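PDB 4IHZ: CrataBL from Crataeva tapia, which inhibits trypsin and probably, more strongly, factor Xa, and probably also acts as a lectin for glucose and N-acetylglucosamine. Local coordinates for residues A1-G5 with L60-L65; L65-I71 with S110-R116; E82-T87 with V99-F105; H117-L123 with P155-F160. One frame throughout, in Å; residues are numbered along the deposited sequence. Where two conformers were deposited one is given.

How the interactions relate
All four contacts lie within one beta-trefoil. Interactions 1 and 2 share Leu-65, and their centres are 11 Å apart; Val-63 CG1 meets Leu-69 CD2 at 3.6 Å. Interaction 4 joins both: Phe-160 CD2 lies 3.8 Å from Ile-2 CD1, and Lys-122 N is 2.8 Å from Glu-115 O, a probable hydrogen bond between neighbouring strands. Interaction 3 is nested in the loop that interaction 2 closes, and Trp-86 N lies 2.8 Å from Ile-71 O. Interactions 3 and 4 fall on opposite sides of the chain centre, their own centres 22 Å apart. Glycerol, probably from the crystallisation liquor, lies about 3 Å from the side chain of Arg-116 in interaction 2 and of Tyr-121 in interaction 4.

Interaction 1 (A1-G5 with L60-L65); sequences AILTG and LKVVPL
Leu-3 and Val-62 form a single backbone bridge, and the pairing of Ile-2 with Val-63 and of Thr-4 with Lys-61 shows that the two chains run in opposite directions. One hydrogen bond lies at each end of the bridge. Val-63 N donates to Ile-2 O at 2.8 Å with an N-H...O angle of 161°, and Thr-4 N donates to Lys-61 O at 2.9 Å. Water 1 joins Ile-2 N to Val-63 O, while water 2 donates to Thr-4 O and sits unusually close to Lys-61 O. Thr-4 adds a side-chain bond: OG1 donates to Leu-60 O at 2.9 Å, from above the carbonyl plane, and chi1 of -63° puts the hydroxyl beside its own backbone N. The contact fastens the N-terminal residues, ahead of strand 8-12 of the beta-trefoil, to the loop between strands 52-55 and 69-72. On the inner side, Val-63 CG2 reaches across to Ile-2 CG2 at 4.0 Å and lies 3.7 Å from Thr-4 N, and the two branched side chains pass at a slant. Phe-53 adjoins both Ile-2 and Val-63, and Phe-160 also touches Ile-2. Outward, Ala-1 CB rests on Val-62 CG1 at 3.8 Å. Leu-3 and Lys-61 extend alongside each other in the same direction, with Leu-3 CD2 4.0 Å from Lys-61 NZ. The other methyl of Val-62, CG2, lies 4.2 Å from Leu-3 CD2. Tyr-8 OH forms a hydrogen bond with Leu-3 N.

Interaction 2 (L65-I71 with S110-R116); sequences LSHNLNI and SWFRIER
Leu-69 and Phe-112 make an antiparallel hydrogen-bonded pair, a single bridge between strands 69-72 and 112-117, whose short segments run at 100° to each other. Leu-69 N donates to Phe-112 O at 2.8 Å and Phe-112 N to Leu-69 O at 2.9 Å. Farther along, Ser-66 N binds Ile-114 O at 2.8 Å, and water 3 accepts from both His-67 N and Ile-114 N. In this beta-trefoil the bridge is a single pair, and beyond it a backbone bond, a water and several side chains carry the contact. Arg-113, extended from CG to NE, passes its aliphatic part over His-67 and grips Asn-68 side-on: NE and NH2 each donate to OD1 at 3.0 Å. OD1 lies at the guanidinium edge, in its plane, yet both nitrogens reach it from one face of the amide; the two planes are 61° apart. Asn-68 ND2 is held by Gly-129 O and Gln-56 OE1. Asn-70 ND2 stands 3.2 Å above one face of the Trp-111 indole, toward its rim, on the side where Ser-110 OG lies over the centre; Asn-68 ND2 is over the opposite face, farther off. Asn-70 ND2 also makes weak bonds to Ser-110 OG and O, while its OD1 accepts from Arg-106 N, and Ser-110 OG bonds to Ser-107 O. On the apolar side, Ile-71 CD1 sits over the Phe-112 ring, a CH-pi contact, and Leu-65 CD2 meets Ile-114 CG2 at 3.7 Å.

Interaction 3 (E82-T87 with V99-F105); sequences ESKIWT and VTTGGTF
Thr-87 and Thr-100 form the antiparallel hydrogen-bonded pair at the open end of the beta-hairpin of strands 87-91 and 96-100, one of the two-stranded hairpins of the beta-trefoil. Thr-87 N donates to Thr-100 O at 2.8 Å; the return bond, Thr-100 N to Thr-87 O, measures 3.0 Å. The two threonines lie side by side, Thr-87 CG2 3.4 Å from Thr-100 OG1, which in turn donates to Thr-101 O. Beyond the hairpin the chains stay joined through Gly-103 N, which donates to Ile-85 O at 2.8 Å. Ser-83 forms an ST turn in which OG accepts from Ile-85 N; chi1 of 76° sets that oxygen between its backbone N and carbonyl carbon, where it also donates to Gly-103 O. Water 5 joins Ser-83 N to Gly-102 O, and water 6 joins Ser-83 O to Thr-101 OG1, which also bonds to Asp-36 OD2. On the inner side, Trp-86 CE3 meets Val-99 CG1 at 3.7 Å, and both side chains pack on Ile-38 and Leu-149, while Trp-86 NE1 binds Thr-73 OG1. At the dimer interface, Phe-105 packs on Glu-82 of the second subunit, and Glu-82 of this chain on Phe-105 of that subunit. One face of the Phe-105 ring takes the tip of Ile-85: CD1 stands 3.6 Å from the ring centroid, only 8° off the ring normal, a CH-pi contact.

Interaction 4 (H117-L123 with P155-F160); sequences HGDSYKL and PLAVRF
Phe-160 leans on Tyr-121 through CE2, which comes within 3.7 Å of Tyr-121 CB at the apolar centre of this contact between strands 120-125 and 158-162 of the beta-trefoil. The two rings meet obliquely, planes at 46°, and the same CE2 also touches CG and CD2 of the tyrosine. Leu-123 CD2 approaches Phe-160 at its edge, 4.2 Å from CZ, and Val-158 CG2 packs against Tyr-121 CB. Ile-10 and Ile-114 continue this apolar cluster, each touching Leu-123 and Phe-160. The strand segments run at 102° to each other and share one antiparallel hydrogen-bonded pair: Val-158 N donates to Tyr-121 O at 2.8 Å, nearly straight at 171°, and Tyr-121 N to Val-158 O at 3.0 Å. Farther out, a type II' turn from His-117 to Ser-120 links strands 112-117 and 120-125. There the imidazole, swung away from the backbone N (CG anti to it), receives Pro-155 over one face, His-117 CE1 lying 3.5 Å from Pro-155 CG, and Ala-157 CB at its edge. Pro-155 CB also lies against CD of the extended Lys-122 chain, and the amine beyond forms a salt bridge with Asp-135 OD1. Water 8 bridges the two segments beside the Tyr-121 and Val-158 pair, accepting from Leu-123 N at 2.8 Å and donating to Leu-156 O at 2.7 Å.

Interaction 1 (A1-G5 with L60-L65)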
# COMPACT_ATOMS: atom_id res chain seq x y z
N ALA A 1 22.53 8.11 -16.33
CA ALA A 1 21.04 8.22 -16.38
C ALA A 1 20.38 7.60 -15.14
O ALA A 1 20.99 6.81 -14.39
CB ALA A 1 20.49 7.59 -17.67
N ILE A 2 19.13 7.99 -14.93
CA ILE A 2 18.28 7.41 -13.90
C ILE A 2 17.48 6.29 -14.56
O ILE A 2 16.79 6.50 -15.55
CB ILE A 2 17.35 8.50 -13.31
CG1 ILE A 2 18.20 9.72 -12.87
CG2 ILE A 2 16.52 7.93 -12.17
CD1 ILE A 2 17.38 10.98 -12.57
N LEU A 3 17.63 5.08 -14.03
CA LEU A 3 17.04 3.90 -14.65
C LEU A 3 15.72 3.50 -14.01
O LEU A 3 15.57 3.57 -12.80
CB LEU A 3 18.01 2.73 -14.59
CG LEU A 3 19.36 2.99 -15.27
CD1 LEU A 3 20.36 1.91 -14.90
CD2 LEU A 3 19.14 3.07 -16.80
N THR A 4 14.76 3.09 -14.84
CA THR A 4 13.48 2.61 -14.35
C THR A 4 13.67 1.34 -13.53
O THR A 4 14.48 0.50 -13.89
CB THR A 4 12.56 2.31 -15.55
OG1 THR A 4 12.32 3.54 -16.25
CG2 THR A 4 11.23 1.70 -15.11
N GLY A 5 12.94 1.23 -12.41
CA GLY A 5 12.91 -0.00 -11.62
C GLY A 5 14.19 -0.32 -10.86
O GLY A 5 14.40 -1.47 -10.43
N LEU A 60 9.57 2.40 -20.68
CA LEU A 60 10.87 3.07 -20.85
C LEU A 60 11.90 2.49 -19.87
O LEU A 60 11.55 2.20 -18.71
CB LEU A 60 10.73 4.57 -20.59
CG LEU A 60 9.79 5.37 -21.50
CD1 LEU A 60 9.41 6.70 -20.87
CD2 LEU A 60 10.41 5.57 -22.88
N LYS A 61 13.14 2.33 -20.32
CA LYS A 61 14.20 1.81 -19.44
C LYS A 61 14.97 2.92 -18.72
O LYS A 61 15.52 2.70 -17.64
CB LYS A 61 15.14 0.82 -20.16
CG LYS A 61 16.49 1.37 -20.58
CD LYS A 61 17.58 0.29 -20.57
CE LYS A 61 18.88 0.76 -21.24
NZ LYS A 61 19.53 1.95 -20.58
N VAL A 62 15.00 4.11 -19.32
CA VAL A 62 15.57 5.31 -18.72
C VAL A 62 14.42 6.21 -18.31
O VAL A 62 13.47 6.43 -19.05
CB VAL A 62 16.49 6.05 -19.75
CG1 VAL A 62 16.97 7.40 -19.21
CG2 VAL A 62 17.68 5.16 -20.09
N VAL A 63 14.49 6.72 -17.09
CA VAL A 63 13.52 7.67 -16.59
C VAL A 63 13.72 9.04 -17.26
O VAL A 63 14.76 9.65 -17.11
CB VAL A 63 13.71 7.83 -15.06
CG1 VAL A 63 12.79 8.90 -14.50
CG2 VAL A 63 13.50 6.49 -14.36
N PRO A 64 12.69 9.53 -17.99
CA PRO A 64 12.87 10.84 -18.63
C PRO A 64 12.69 11.95 -17.62
O PRO A 64 11.90 11.83 -16.69
CB PRO A 64 11.73 10.91 -19.65
CG PRO A 64 11.04 9.62 -19.59
CD PRO A 64 11.37 8.95 -18.31
N LEU A 65 13.46 13.03 -17.81
CA LEU A 65 13.30 14.21 -17.00
C LEU A 65 12.08 14.95 -17.47
O LEU A 65 11.67 14.83 -18.64
CB LEU A 65 14.54 15.12 -17.18
CG LEU A 65 15.86 14.45 -16.77
CD1 LEU A 65 17.07 15.36 -16.95
CD2 LEU A 65 15.80 13.95 -15.33
O HOH W 1 17.46 10.01 -16.77
O HOH W 2 15.80 0.50 -16.43

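Interaction 2 (L65-I71 with S110-R116)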
# COMPACT_ATOMS: atom_id res chain seq x y z
N LEU A 65 13.46 13.03 -17.81
CA LEU A 65 13.30 14.21 -17.00
C LEU A 65 12.08 14.95 -17.47
O LEU A 65 11.67 14.83 -18.64
CB LEU A 65 14.54 15.12 -17.18
CG LEU A 65 15.86 14.45 -16.77
CD1 LEU A 65 17.07 15.36 -16.95
CD2 LEU A 65 15.80 13.95 -15.33
N SER A 66 11.51 15.77 -16.59
CA SER A 66 10.40 16.64 -16.93
C SER A 66 9.19 15.88 -17.48
O SER A 66 8.47 16.37 -18.35
CB SER A 66 10.88 17.75 -17.91
OG SER A 66 11.77 18.60 -17.24
N HIS A 67 8.97 14.68 -16.93
CA HIS A 67 7.93 13.75 -17.42
C HIS A 67 7.30 13.03 -16.22
O HIS A 67 8.01 12.60 -15.31
CB HIS A 67 8.59 12.75 -18.38
CG HIS A 67 7.71 11.61 -18.80
ND1 HIS A 67 6.99 11.62 -19.98
CD2 HIS A 67 7.44 10.42 -18.21
CE1 HIS A 67 6.32 10.49 -20.09
NE2 HIS A 67 6.57 9.74 -19.03
N ASN A 68 5.97 12.95 -16.20
CA ASN A 68 5.24 12.30 -15.08
C ASN A 68 5.82 10.95 -14.71
O ASN A 68 6.05 10.11 -15.59
CB ASN A 68 3.78 12.07 -15.47
CG ASN A 68 2.96 13.36 -15.49
OD1 ASN A 68 3.35 14.37 -14.92
ND2 ASN A 68 1.79 13.30 -16.14
N LEU A 69 6.02 10.74 -13.41
CA LEU A 69 6.40 9.44 -12.91
C LEU A 69 5.76 9.22 -11.53
O LEU A 69 5.28 10.18 -10.88
CB LEU A 69 7.91 9.29 -12.82
CG LEU A 69 8.69 10.46 -12.20
CD1 LEU A 69 8.59 10.32 -10.68
CD2 LEU A 69 10.15 10.42 -12.64
N ASN A 70 5.73 7.97 -11.12
CA ASN A 70 5.40 7.64 -9.74
C ASN A 70 6.69 7.35 -9.01
O ASN A 70 7.69 6.98 -9.63
CB ASN A 70 4.44 6.44 -9.63
CG ASN A 70 3.06 6.75 -10.17
OD1 ASN A 70 2.34 5.85 -10.54
ND2 ASN A 70 2.73 8.03 -10.30
N ILE A 71 6.66 7.52 -7.70
CA ILE A 71 7.79 7.23 -6.84
C ILE A 71 7.24 6.29 -5.78
O ILE A 71 6.14 6.53 -5.26
CB ILE A 71 8.28 8.48 -6.13
CG1 ILE A 71 8.69 9.54 -7.15
CG2 ILE A 71 9.48 8.13 -5.20
CD1 ILE A 71 9.01 10.88 -6.46
N SER A 110 -0.74 11.20 -7.85
CA SER A 110 0.49 10.37 -7.73
C SER A 110 1.69 10.90 -8.49
O SER A 110 2.78 10.33 -8.41
CB SER A 110 0.23 8.94 -8.30
OG SER A 110 0.07 8.94 -9.75
N TRP A 111 1.49 11.93 -9.31
CA TRP A 111 2.50 12.28 -10.30
C TRP A 111 3.54 13.28 -9.80
O TRP A 111 3.21 14.40 -9.35
CB TRP A 111 1.82 12.82 -11.57
CG TRP A 111 0.92 11.78 -12.22
CD1 TRP A 111 -0.44 11.83 -12.34
CD2 TRP A 111 1.33 10.52 -12.80
NE1 TRP A 111 -0.91 10.70 -12.98
CE2 TRP A 111 0.14 9.88 -13.28
CE3 TRP A 111 2.56 9.88 -12.98
CZ2 TRP A 111 0.16 8.64 -13.93
CZ3 TRP A 111 2.59 8.63 -13.62
CH2 TRP A 111 1.39 8.02 -14.08
N PHE A 112 4.79 12.85 -9.90
CA PHE A 112 5.93 13.74 -9.66
C PHE A 112 6.75 13.82 -10.93
O PHE A 112 6.54 13.04 -11.87
CB PHE A 112 6.80 13.16 -8.54
CG PHE A 112 6.12 13.10 -7.20
CD1 PHE A 112 6.39 14.08 -6.24
CD2 PHE A 112 5.23 12.05 -6.88
CE1 PHE A 112 5.79 14.05 -5.00
CE2 PHE A 112 4.61 11.99 -5.64
CZ PHE A 112 4.89 12.97 -4.68
N ARG A 113 7.72 14.74 -10.97
CA ARG A 113 8.71 14.72 -12.02
C ARG A 113 10.06 15.03 -11.43
O ARG A 113 10.14 15.66 -10.38
CB ARG A 113 8.41 15.79 -13.11
CG ARG A 113 7.05 15.59 -13.75
CD ARG A 113 6.75 16.71 -14.74
NE ARG A 113 5.41 16.47 -15.26
CZ ARG A 113 4.87 17.11 -16.29
NH1 ARG A 113 5.57 18.04 -16.93
NH2 ARG A 113 3.64 16.79 -16.66
N ILE A 114 11.10 14.58 -12.12
CA ILE A 114 12.49 14.96 -11.81
C ILE A 114 12.87 16.04 -12.83
O ILE A 114 12.75 15.81 -14.04
CB ILE A 114 13.44 13.78 -11.94
CG1 ILE A 114 13.06 12.69 -10.92
CG2 ILE A 114 14.90 14.23 -11.71
CD1 ILE A 114 13.84 11.35 -11.10
N GLU A 115 13.27 17.20 -12.35
CA GLU A 115 13.68 18.30 -13.26
C GLU A 115 15.07 18.74 -12.97
O GLU A 115 15.51 18.69 -11.82
CB GLU A 115 12.73 19.49 -13.17
CG GLU A 115 11.31 19.14 -13.64
CD GLU A 115 10.29 20.25 -13.51
OE1 GLU A 115 10.62 21.35 -13.01
OE2 GLU A 115 9.12 20.00 -13.89
N ARG A 116 15.79 19.20 -14.00
CA ARG A 116 17.11 19.78 -13.71
C ARG A 116 16.97 21.09 -12.93
O ARG A 116 16.04 21.85 -13.12
CB ARG A 116 17.92 20.04 -14.97
CG ARG A 116 18.26 18.76 -15.70
CD ARG A 116 19.34 19.00 -16.72
NE ARG A 116 19.78 17.72 -17.30
CZ ARG A 116 20.63 16.88 -16.71
NH1 ARG A 116 21.15 17.15 -15.51
NH2 ARG A 116 20.94 15.74 -17.31
O HOH W 3 10.58 13.25 -14.68
O HOH W 4 4.01 8.48 -6.88

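Interaction 3 (E82-T87 with V99-F105)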
# COMPACT_ATOMS: atom_id res chain seq x y z
N GLU A 82 -1.31 1.08 4.41
CA GLU A 82 -1.37 1.76 3.12
C GLU A 82 -0.09 1.53 2.27
O GLU A 82 0.89 0.93 2.76
CB GLU A 82 -1.54 3.27 3.34
CG GLU A 82 -2.79 3.64 4.16
CD GLU A 82 -2.56 3.70 5.68
OE1 GLU A 82 -1.55 3.17 6.17
OE2 GLU A 82 -3.43 4.25 6.39
N SER A 83 -0.11 1.98 1.02
CA SER A 83 0.96 1.64 0.09
C SER A 83 2.29 2.37 0.43
O SER A 83 2.32 3.31 1.23
CB SER A 83 0.55 2.11 -1.30
OG SER A 83 0.71 3.52 -1.36
N LYS A 84 3.32 2.00 -0.33
CA LYS A 84 4.63 2.68 -0.30
C LYS A 84 4.74 3.79 -1.33
O LYS A 84 5.83 4.36 -1.51
CB LYS A 84 5.70 1.63 -0.59
CG LYS A 84 5.72 0.47 0.42
CD LYS A 84 6.63 -0.60 -0.08
CE LYS A 84 6.61 -1.81 0.87
NZ LYS A 84 7.30 -2.85 0.12
N ILE A 85 3.64 4.07 -2.03
CA ILE A 85 3.68 4.96 -3.18
C ILE A 85 3.53 6.40 -2.69
O ILE A 85 2.68 6.72 -1.88
CB ILE A 85 2.57 4.56 -4.14
CG1 ILE A 85 2.82 3.13 -4.64
CG2 ILE A 85 2.46 5.60 -5.35
CD1 ILE A 85 1.57 2.43 -5.14
N TRP A 86 4.38 7.29 -3.22
CA TRP A 86 4.32 8.69 -2.80
C TRP A 86 3.15 9.46 -3.39
O TRP A 86 2.71 9.22 -4.52
CB TRP A 86 5.61 9.36 -3.19
CG TRP A 86 6.81 8.85 -2.42
CD1 TRP A 86 6.99 7.61 -1.78
CD2 TRP A 86 8.02 9.58 -2.17
NE1 TRP A 86 8.23 7.57 -1.15
CE2 TRP A 86 8.88 8.76 -1.41
CE3 TRP A 86 8.46 10.88 -2.55
CZ2 TRP A 86 10.15 9.19 -0.97
CZ3 TRP A 86 9.73 11.28 -2.14
CH2 TRP A 86 10.56 10.44 -1.36
N THR A 87 2.65 10.42 -2.63
CA THR A 87 1.56 11.27 -3.08
C THR A 87 1.69 12.57 -2.28
O THR A 87 2.72 12.80 -1.60
CB THR A 87 0.19 10.59 -2.84
OG1 THR A 87 -0.86 11.39 -3.37
CG2 THR A 87 -0.07 10.29 -1.36
N VAL A 99 4.39 15.91 1.31
CA VAL A 99 4.61 14.58 0.64
C VAL A 99 4.29 13.50 1.64
O VAL A 99 4.72 13.58 2.79
CB VAL A 99 6.04 14.47 0.13
CG1 VAL A 99 6.25 13.09 -0.54
CG2 VAL A 99 6.35 15.54 -0.92
N THR A 100 3.59 12.45 1.21
CA THR A 100 3.38 11.27 2.09
C THR A 100 3.50 10.02 1.28
O THR A 100 3.50 10.06 0.05
CB THR A 100 2.02 11.24 2.77
OG1 THR A 100 1.01 10.97 1.77
CG2 THR A 100 1.70 12.60 3.44
N THR A 101 3.53 8.90 1.99
CA THR A 101 3.33 7.65 1.28
C THR A 101 1.81 7.34 1.28
O THR A 101 1.00 8.18 1.64
CB THR A 101 4.11 6.48 1.93
OG1 THR A 101 3.59 6.25 3.23
CG2 THR A 101 5.66 6.81 2.03
N GLY A 102 1.42 6.15 0.84
CA GLY A 102 0.03 5.77 0.93
C GLY A 102 -0.76 6.15 -0.32
O GLY A 102 -2.01 6.07 -0.31
N GLY A 103 -0.07 6.52 -1.38
CA GLY A 103 -0.69 6.83 -2.67
C GLY A 103 -1.11 5.62 -3.48
O GLY A 103 -1.08 4.48 -3.02
N THR A 104 -1.52 5.88 -4.71
CA THR A 104 -2.01 4.81 -5.60
C THR A 104 -1.30 4.99 -6.94
O THR A 104 -1.22 6.13 -7.43
CB THR A 104 -3.56 4.91 -5.72
OG1 THR A 104 -4.14 4.70 -4.43
CG2 THR A 104 -4.10 3.82 -6.64
N PHE A 105 -0.76 3.92 -7.52
CA PHE A 105 -0.08 4.04 -8.82
C PHE A 105 -1.03 4.64 -9.88
O PHE A 105 -2.21 4.23 -9.99
CB PHE A 105 0.39 2.69 -9.37
CG PHE A 105 1.72 2.20 -8.83
CD1 PHE A 105 2.83 3.04 -8.75
CD2 PHE A 105 1.87 0.85 -8.50
CE1 PHE A 105 4.06 2.53 -8.28
CE2 PHE A 105 3.07 0.33 -8.02
CZ PHE A 105 4.18 1.17 -7.93
O HOH W 5 -2.71 3.16 0.11
O HOH W 6 1.65 4.44 3.85
O HOH W 7 -2.27 9.08 -4.95

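Interaction 4 (H117-L123 with P155-F160)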
# COMPACT_ATOMS: atom_id res chain seq x y z
N HIS A 117 17.93 21.31 -12.04
CA HIS A 117 17.92 22.47 -11.18
C HIS A 117 19.38 22.79 -10.96
O HIS A 117 20.08 22.10 -10.21
CB HIS A 117 17.22 22.12 -9.85
CG HIS A 117 17.21 23.25 -8.86
ND1 HIS A 117 16.45 24.39 -9.04
CD2 HIS A 117 17.84 23.39 -7.68
CE1 HIS A 117 16.64 25.20 -8.01
NE2 HIS A 117 17.49 24.62 -7.18
N GLY A 118 19.87 23.83 -11.63
CA GLY A 118 21.31 24.07 -11.58
C GLY A 118 22.05 22.87 -12.14
O GLY A 118 21.64 22.30 -13.15
N ASP A 119 23.12 22.44 -11.48
CA ASP A 119 23.84 21.26 -11.97
C ASP A 119 23.33 20.02 -11.29
O ASP A 119 23.90 18.93 -11.47
CB ASP A 119 25.34 21.36 -11.73
CG ASP A 119 26.04 22.12 -12.83
OD1 ASP A 119 25.55 22.10 -13.99
OD2 ASP A 119 27.08 22.73 -12.55
N SER A 120 22.24 20.17 -10.55
CA SER A 120 21.63 19.01 -9.90
C SER A 120 20.18 18.85 -10.36
O SER A 120 19.83 19.20 -11.49
CB SER A 120 21.69 19.11 -8.38
OG SER A 120 21.02 20.25 -7.94
N TYR A 121 19.34 18.30 -9.48
CA TYR A 121 17.96 18.02 -9.83
C TYR A 121 17.05 18.59 -8.77
O TYR A 121 17.50 19.00 -7.70
CB TYR A 121 17.73 16.51 -9.98
CG TYR A 121 18.53 15.87 -11.09
CD1 TYR A 121 18.05 15.92 -12.42
CD2 TYR A 121 19.73 15.24 -10.84
CE1 TYR A 121 18.78 15.33 -13.46
CE2 TYR A 121 20.47 14.66 -11.89
CZ TYR A 121 19.97 14.71 -13.19
OH TYR A 121 20.67 14.14 -14.23
N LYS A 122 15.77 18.61 -9.06
CA LYS A 122 14.76 18.82 -8.05
C LYS A 122 13.59 17.89 -8.34
O LYS A 122 13.38 17.45 -9.48
CB LYS A 122 14.28 20.26 -8.05
CG LYS A 122 13.55 20.70 -9.31
CD LYS A 122 13.14 22.15 -9.22
CE LYS A 122 12.51 22.57 -10.54
NZ LYS A 122 12.04 24.00 -10.51
N LEU A 123 12.86 17.57 -7.29
CA LEU A 123 11.57 16.89 -7.43
C LEU A 123 10.47 17.92 -7.47
O LEU A 123 10.52 18.96 -6.76
CB LEU A 123 11.32 15.94 -6.25
CG LEU A 123 12.29 14.78 -6.10
CD1 LEU A 123 11.80 13.96 -4.86
CD2 LEU A 123 12.30 13.93 -7.33
N PRO A 155 12.53 24.85 -4.05
CA PRO A 155 13.05 23.51 -4.32
C PRO A 155 14.26 23.13 -3.49
O PRO A 155 15.12 23.97 -3.23
CB PRO A 155 13.42 23.55 -5.80
CG PRO A 155 13.69 25.01 -6.08
CD PRO A 155 12.77 25.79 -5.17
N LEU A 156 14.27 21.88 -3.06
CA LEU A 156 15.48 21.27 -2.51
C LEU A 156 16.31 20.72 -3.67
O LEU A 156 15.83 19.87 -4.43
CB LEU A 156 15.10 20.12 -1.55
CG LEU A 156 16.32 19.37 -0.99
CD1 LEU A 156 17.19 20.22 -0.08
CD2 LEU A 156 15.82 18.12 -0.26
N ALA A 157 17.54 21.20 -3.83
CA ALA A 157 18.43 20.55 -4.81
C ALA A 157 18.83 19.15 -4.35
O ALA A 157 19.33 18.97 -3.23
CB ALA A 157 19.70 21.37 -5.04
N VAL A 158 18.64 18.19 -5.24
CA VAL A 158 18.93 16.79 -4.91
C VAL A 158 19.77 16.11 -5.96
O VAL A 158 19.86 16.55 -7.12
CB VAL A 158 17.61 15.92 -4.68
CG1 VAL A 158 16.79 16.49 -3.50
CG2 VAL A 158 16.75 15.83 -6.00
N ARG A 159 20.37 15.01 -5.52
CA ARG A 159 21.11 14.11 -6.35
C ARG A 159 20.59 12.71 -6.05
O ARG A 159 19.87 12.50 -5.05
CB ARG A 159 22.60 14.22 -6.01
CG ARG A 159 22.90 13.92 -4.51
CD ARG A 159 24.34 14.36 -4.12
NE ARG A 159 24.55 14.21 -2.68
CZ ARG A 159 25.01 13.11 -2.09
NH1 ARG A 159 25.40 12.05 -2.82
NH2 ARG A 159 25.12 13.05 -0.77
N PHE A 160 20.97 11.75 -6.87
CA PHE A 160 20.44 10.40 -6.73
C PHE A 160 21.60 9.43 -6.72
O PHE A 160 22.43 9.43 -7.63
CB PHE A 160 19.48 10.06 -7.87
CG PHE A 160 18.36 11.05 -8.03
CD1 PHE A 160 17.28 11.04 -7.15
CD2 PHE A 160 18.38 12.03 -9.04
CE1 PHE A 160 16.24 11.95 -7.27
CE2 PHE A 160 17.34 12.95 -9.17
CZ PHE A 160 16.25 12.91 -8.29
O HOH W 8 13.42 18.63 -4.72